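Local coordinates for transcriptional regulatory protein (Chlamydia trachomatis, PDB 3Q7T) that may act as a global positive regulator of transcription, binding a repeated element in its own promoter and so probably activating its own expression, at residues V78-F83 / F96-R101; E20-F25 / C39-Q44. All coordinates share one frame; numbering follows the deposited sequence.

Contact 1 (V78-F83 / F96-R101); sequences VLLDFF and FWYLIR
Val-78 and Leu-80 exchange four backbone hydrogen bonds with the 96-101 segment. Val-78 N donates to Trp-97 O at 2.9 Å, and Leu-99 N returns a bond to Val-78 O at 2.8 Å. Leu-80 N reaches Leu-99 O at 2.7 Å with an N-H...O angle of 173°, and Arg-101 N closes the series on Leu-80 O at 3.0 Å. The two strand axes run the same way, 28° apart.

Beyond the last bond, Arg-101 lies alongside Asp-81. Its NH1 is 3.7 Å from Asp-81 OD1, a long salt bridge: the oxygen sits over one face of the guanidinium, so charge alone acts. The other terminal nitrogen, NH2, pairs with Glu-57.

Packing divides between the sheet faces. On one, Leu-79 CD2 meets Leu-99 CB at 4.0 Å. On the other, Ile-100 turns its second torsion to -81°, which swings CD1 against Leu-80 CD1 at 3.3 Å, a tight pair, and near Phe-82 O. Leu-80 CD1 also touches the base of the Tyr-98 ring obliquely, while helix 85-93 covers this face through Leu-91 and Ser-88. At the far end Trp-97 meets Trp-97 of the second subunit, its NE1 hydrogen-bonded to that subunit's Gln-118 OE1.

Parallel bridges 78-98, 79-99 and 80-100 pair strands that helix 85-93 connects in a beta-alpha-beta crossover, right-handed as in receiver domains, the last such unit of the CheY-like fold.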
# COMPACT_ATOMS: atom_id res chain seq x y z
N VAL B 78 1.86 -5.91 5.43
CA VAL B 78 2.50 -5.96 6.73
C VAL B 78 2.00 -4.82 7.62
O VAL B 78 1.87 -3.68 7.17
CB VAL B 78 4.05 -5.88 6.59
CG1 VAL B 78 4.69 -5.74 7.94
CG2 VAL B 78 4.59 -7.10 5.87
N LEU B 79 1.74 -5.12 8.89
CA LEU B 79 1.20 -4.12 9.79
C LEU B 79 2.28 -3.63 10.75
O LEU B 79 2.86 -4.41 11.49
CB LEU B 79 0.00 -4.67 10.58
CG LEU B 79 -1.15 -5.25 9.77
CD1 LEU B 79 -2.31 -5.63 10.69
CD2 LEU B 79 -1.63 -4.30 8.67
N LEU B 80 2.53 -2.33 10.71
CA LEU B 80 3.60 -1.72 11.45
C LEU B 80 3.07 -0.90 12.63
O LEU B 80 2.04 -0.24 12.53
CB LEU B 80 4.43 -0.83 10.52
CG LEU B 80 5.40 -1.50 9.52
CD1 LEU B 80 5.96 -0.48 8.52
CD2 LEU B 80 6.53 -2.19 10.27
N ASP B 81 3.79 -0.92 13.74
CA ASP B 81 3.48 -0.02 14.85
C ASP B 81 3.93 1.41 14.55
O ASP B 81 3.19 2.36 14.81
CB ASP B 81 4.13 -0.52 16.13
CG ASP B 81 3.49 -1.79 16.66
OD1 ASP B 81 2.41 -2.18 16.15
OD2 ASP B 81 4.05 -2.40 17.59
N PHE B 82 5.13 1.55 14.00
CA PHE B 82 5.75 2.85 13.81
C PHE B 82 6.28 3.01 12.40
O PHE B 82 6.52 2.03 11.70
CB PHE B 82 6.96 3.01 14.74
CG PHE B 82 6.72 2.61 16.15
CD1 PHE B 82 6.07 3.47 17.02
CD2 PHE B 82 7.17 1.39 16.63
CE1 PHE B 82 5.85 3.11 18.34
CE2 PHE B 82 6.96 1.03 17.95
CZ PHE B 82 6.29 1.89 18.81
N PHE B 83 6.47 4.26 11.99
CA PHE B 83 7.22 4.57 10.80
C PHE B 83 8.73 4.54 11.08
O PHE B 83 9.20 5.10 12.07
CB PHE B 83 6.85 5.93 10.25
CG PHE B 83 7.69 6.35 9.06
CD1 PHE B 83 7.39 5.90 7.79
CD2 PHE B 83 8.78 7.20 9.23
CE1 PHE B 83 8.16 6.29 6.69
CE2 PHE B 83 9.54 7.59 8.14
CZ PHE B 83 9.23 7.14 6.87
N PHE B 96 6.52 -6.25 -0.31
CA PHE B 96 5.41 -6.18 0.64
C PHE B 96 4.85 -4.78 0.76
O PHE B 96 5.61 -3.83 0.96
CB PHE B 96 5.86 -6.63 2.03
CG PHE B 96 6.45 -8.00 2.07
CD1 PHE B 96 5.97 -9.01 1.25
CD2 PHE B 96 7.49 -8.30 2.94
CE1 PHE B 96 6.51 -10.29 1.31
CE2 PHE B 96 8.03 -9.57 2.99
CZ PHE B 96 7.54 -10.57 2.19
N TRP B 97 3.53 -4.63 0.69
CA TRP B 97 2.90 -3.38 1.07
C TRP B 97 2.80 -3.32 2.59
O TRP B 97 2.87 -4.35 3.26
CB TRP B 97 1.51 -3.27 0.47
CG TRP B 97 1.56 -3.01 -0.96
CD1 TRP B 97 1.20 -3.87 -1.97
CD2 TRP B 97 2.01 -1.81 -1.60
NE1 TRP B 97 1.40 -3.27 -3.19
CE2 TRP B 97 1.89 -2.00 -2.99
CE3 TRP B 97 2.51 -0.59 -1.12
CZ2 TRP B 97 2.26 -1.02 -3.92
CZ3 TRP B 97 2.86 0.39 -2.04
CH2 TRP B 97 2.73 0.17 -3.43
N TYR B 98 2.62 -2.13 3.16
CA TYR B 98 2.43 -2.05 4.59
C TYR B 98 1.34 -1.09 5.00
O TYR B 98 0.81 -0.32 4.18
CB TYR B 98 3.75 -1.70 5.32
CG TYR B 98 4.37 -0.41 4.85
CD1 TYR B 98 3.92 0.81 5.33
CD2 TYR B 98 5.41 -0.40 3.91
CE1 TYR B 98 4.47 2.01 4.90
CE2 TYR B 98 5.98 0.79 3.47
CZ TYR B 98 5.50 1.99 3.98
OH TYR B 98 6.04 3.20 3.58
N LEU B 99 0.98 -1.17 6.27
CA LEU B 99 0.14 -0.17 6.89
C LEU B 99 0.72 0.14 8.24
O LEU B 99 1.09 -0.77 8.99
CB LEU B 99 -1.30 -0.66 7.06
CG LEU B 99 -2.18 -0.59 5.82
CD1 LEU B 99 -3.58 -1.11 6.16
CD2 LEU B 99 -2.24 0.84 5.28
N ILE B 100 0.81 1.42 8.54
CA ILE B 100 1.25 1.89 9.83
C ILE B 100 -0.00 2.18 10.64
O ILE B 100 -0.99 2.70 10.12
CB ILE B 100 2.04 3.21 9.70
CG1 ILE B 100 3.13 3.10 8.63
CG2 ILE B 100 2.67 3.57 11.03
CD1 ILE B 100 4.37 2.40 9.12
N ARG B 101 0.03 1.85 11.92
CA ARG B 101 -1.03 2.30 12.81
C ARG B 101 -1.05 3.82 12.90
O ARG B 101 -0.01 4.48 12.72
CB ARG B 101 -0.84 1.67 14.17
CG ARG B 101 -0.60 0.20 14.01
CD ARG B 101 -1.08 -0.64 15.15
NE ARG B 101 -1.24 -1.99 14.64
CZ ARG B 101 -1.27 -3.09 15.39
NH1 ARG B 101 -1.15 -3.01 16.71
NH2 ARG B 101 -1.43 -4.26 14.81

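Contact 2 (E20-F25 / C39-Q44); sequences EHWDLF and CTIGQQ
Ile-41 pushes its CD1 methyl into the angle between two aromatic rings. Against Trp-22 the approach is over the face: CD1 lies 3.4 Å from the centroid of the five-membered ring, 14° off its normal, a CH-pi contact. CG1 follows behind it, 3.6 Å from Trp-22 CE2, and CG2 extends the cover to the six-membered ring, 4.0 Å from Trp-22 CZ3. Phe-25 receives the same methyl differently, at its edge and in the ring plane, with Ile-41 CD1 3.4 Å from Phe-25 CD2. The reach depends on an extended isoleucine: CG1 stands opposite the backbone N (chi1 175°) and the second torsion, 158°, continues outward.

Farther along, Gln-43 crosses the indole at about a right angle and brings its CG to 3.8 Å from Trp-22 NE1. Glu-20 CG approaches Gln-43 OE1 only loosely, at 4.2 Å.

These residues belong to the first beta-alpha-beta unit of the receiver fold, where strand 13-18 leads through a loop into helix 23-31 and then into edge strand 37-42.

The indole is also held at its nitrogen: Trp-22 NE1 is hydrogen-bonded to Ser-19 O, in the loop before the helix. Phe-25 is buried and also touches Leu-17 of strand 13-18 and Leu-108 of helix 105-116. Backbone hydrogen bonds of Gly-42 with Leu-17 and Ser-19 pair the end of strand 37-42 with strand 13-18 and the loop after it.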
# COMPACT_ATOMS: atom_id res chain seq x y z
N GLU B 20 -0.55 -11.58 17.16
CA GLU B 20 -0.68 -12.02 18.54
C GLU B 20 -1.83 -11.34 19.28
O GLU B 20 -2.15 -11.73 20.40
CB GLU B 20 0.63 -11.81 19.29
CG GLU B 20 1.54 -13.02 19.23
CD GLU B 20 2.94 -12.72 19.74
OE1 GLU B 20 3.11 -11.70 20.45
OE2 GLU B 20 3.86 -13.51 19.43
N HIS B 21 -2.45 -10.35 18.64
CA HIS B 21 -3.61 -9.66 19.18
C HIS B 21 -4.75 -9.78 18.17
O HIS B 21 -4.75 -9.11 17.14
CB HIS B 21 -3.30 -8.18 19.44
CG HIS B 21 -1.91 -7.94 19.94
ND1 HIS B 21 -1.56 -8.08 21.27
CD2 HIS B 21 -0.77 -7.58 19.28
CE1 HIS B 21 -0.27 -7.81 21.41
NE2 HIS B 21 0.23 -7.51 20.22
N TRP B 22 -5.72 -10.63 18.47
CA TRP B 22 -6.69 -11.03 17.45
C TRP B 22 -7.94 -10.16 17.34
O TRP B 22 -8.73 -10.35 16.42
CB TRP B 22 -7.10 -12.49 17.64
CG TRP B 22 -6.03 -13.48 17.31
CD1 TRP B 22 -4.72 -13.23 17.04
CD2 TRP B 22 -6.20 -14.90 17.23
NE1 TRP B 22 -4.05 -14.42 16.79
CE2 TRP B 22 -4.94 -15.46 16.90
CE3 TRP B 22 -7.29 -15.76 17.40
CZ2 TRP B 22 -4.75 -16.82 16.74
CZ3 TRP B 22 -7.10 -17.11 17.23
CH2 TRP B 22 -5.83 -17.63 16.90
N ASP B 23 -8.11 -9.23 18.26
CA ASP B 23 -9.33 -8.40 18.26
C ASP B 23 -9.57 -7.58 16.98
O ASP B 23 -10.66 -7.61 16.43
CB ASP B 23 -9.42 -7.52 19.52
CG ASP B 23 -9.78 -8.32 20.77
OD1 ASP B 23 -10.48 -9.36 20.64
OD2 ASP B 23 -9.37 -7.92 21.88
N LEU B 24 -8.56 -6.86 16.49
CA LEU B 24 -8.71 -6.15 15.21
C LEU B 24 -9.17 -7.10 14.10
O LEU B 24 -10.12 -6.82 13.38
CB LEU B 24 -7.40 -5.49 14.79
CG LEU B 24 -7.30 -4.92 13.36
CD1 LEU B 24 -8.19 -3.72 13.18
CD2 LEU B 24 -5.83 -4.55 13.06
N PHE B 25 -8.50 -8.24 14.00
CA PHE B 25 -8.80 -9.21 12.95
C PHE B 25 -10.20 -9.79 13.11
O PHE B 25 -10.92 -9.98 12.12
CB PHE B 25 -7.74 -10.31 12.93
CG PHE B 25 -6.40 -9.86 12.40
CD1 PHE B 25 -6.28 -8.71 11.63
CD2 PHE B 25 -5.25 -10.59 12.66
CE1 PHE B 25 -5.04 -8.29 11.15
CE2 PHE B 25 -4.01 -10.17 12.17
CZ PHE B 25 -3.92 -9.02 11.41
N CYS B 39 -11.41 -16.82 5.82
CA CYS B 39 -10.30 -16.38 6.66
C CYS B 39 -9.66 -17.49 7.48
O CYS B 39 -10.32 -18.47 7.84
CB CYS B 39 -10.75 -15.26 7.59
SG CYS B 39 -11.27 -13.77 6.72
N THR B 40 -8.37 -17.34 7.74
CA THR B 40 -7.65 -18.16 8.70
C THR B 40 -6.89 -17.16 9.55
O THR B 40 -6.39 -16.17 9.03
CB THR B 40 -6.65 -19.11 8.02
OG1 THR B 40 -7.34 -19.93 7.07
CG2 THR B 40 -5.96 -20.00 9.05
N ILE B 41 -6.82 -17.39 10.86
CA ILE B 41 -6.00 -16.53 11.72
C ILE B 41 -5.03 -17.36 12.57
O ILE B 41 -5.42 -18.35 13.18
CB ILE B 41 -6.84 -15.55 12.57
CG1 ILE B 41 -5.94 -14.77 13.53
CG2 ILE B 41 -7.91 -16.27 13.36
CD1 ILE B 41 -6.54 -13.49 14.01
N GLY B 42 -3.76 -16.96 12.58
CA GLY B 42 -2.71 -17.69 13.28
C GLY B 42 -1.77 -16.75 14.04
O GLY B 42 -1.84 -15.54 13.88
N GLN B 43 -0.90 -17.31 14.87
CA GLN B 43 0.08 -16.51 15.59
C GLN B 43 1.49 -16.58 14.98
O GLN B 43 2.41 -15.91 15.44
CB GLN B 43 0.14 -16.92 17.06
CG GLN B 43 -1.08 -16.51 17.84
CD GLN B 43 -1.07 -17.10 19.22
OE1 GLN B 43 -0.38 -16.61 20.11
NE2 GLN B 43 -1.84 -18.17 19.41
N GLN B 44 1.67 -17.41 13.97
CA GLN B 44 2.96 -17.45 13.30
C GLN B 44 2.81 -17.58 11.79
O GLN B 44 1.81 -18.07 11.30
CB GLN B 44 3.88 -18.53 13.88
CG GLN B 44 3.24 -19.87 14.14
CD GLN B 44 4.09 -20.72 15.08
OE1 GLN B 44 4.55 -20.24 16.12
NE2 GLN B 44 4.31 -21.97 14.71

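Contact 2 closes before contact 1 opens, so the two follow each other along the chain, the first beta-alpha-beta unit and then the last, with centres about 16 Å apart. Both use one parallel five-strand sheet, ordered 37-42, 13-18, 53-57, 76-80, 97-100: contact 2 involves one outermost strand, whereas contact 1 pairs the other with its neighbour. They nevertheless meet, since Leu-79 CD1 packs 3.8 Å from Phe-25 CZ. Their surroundings differ: the second subunit reaches contact 1, whereas it does not touch the segments of contact 2, so of the two contact 1 is the one at the subunit interface, consistent with dimer contacts on the 97-100 side.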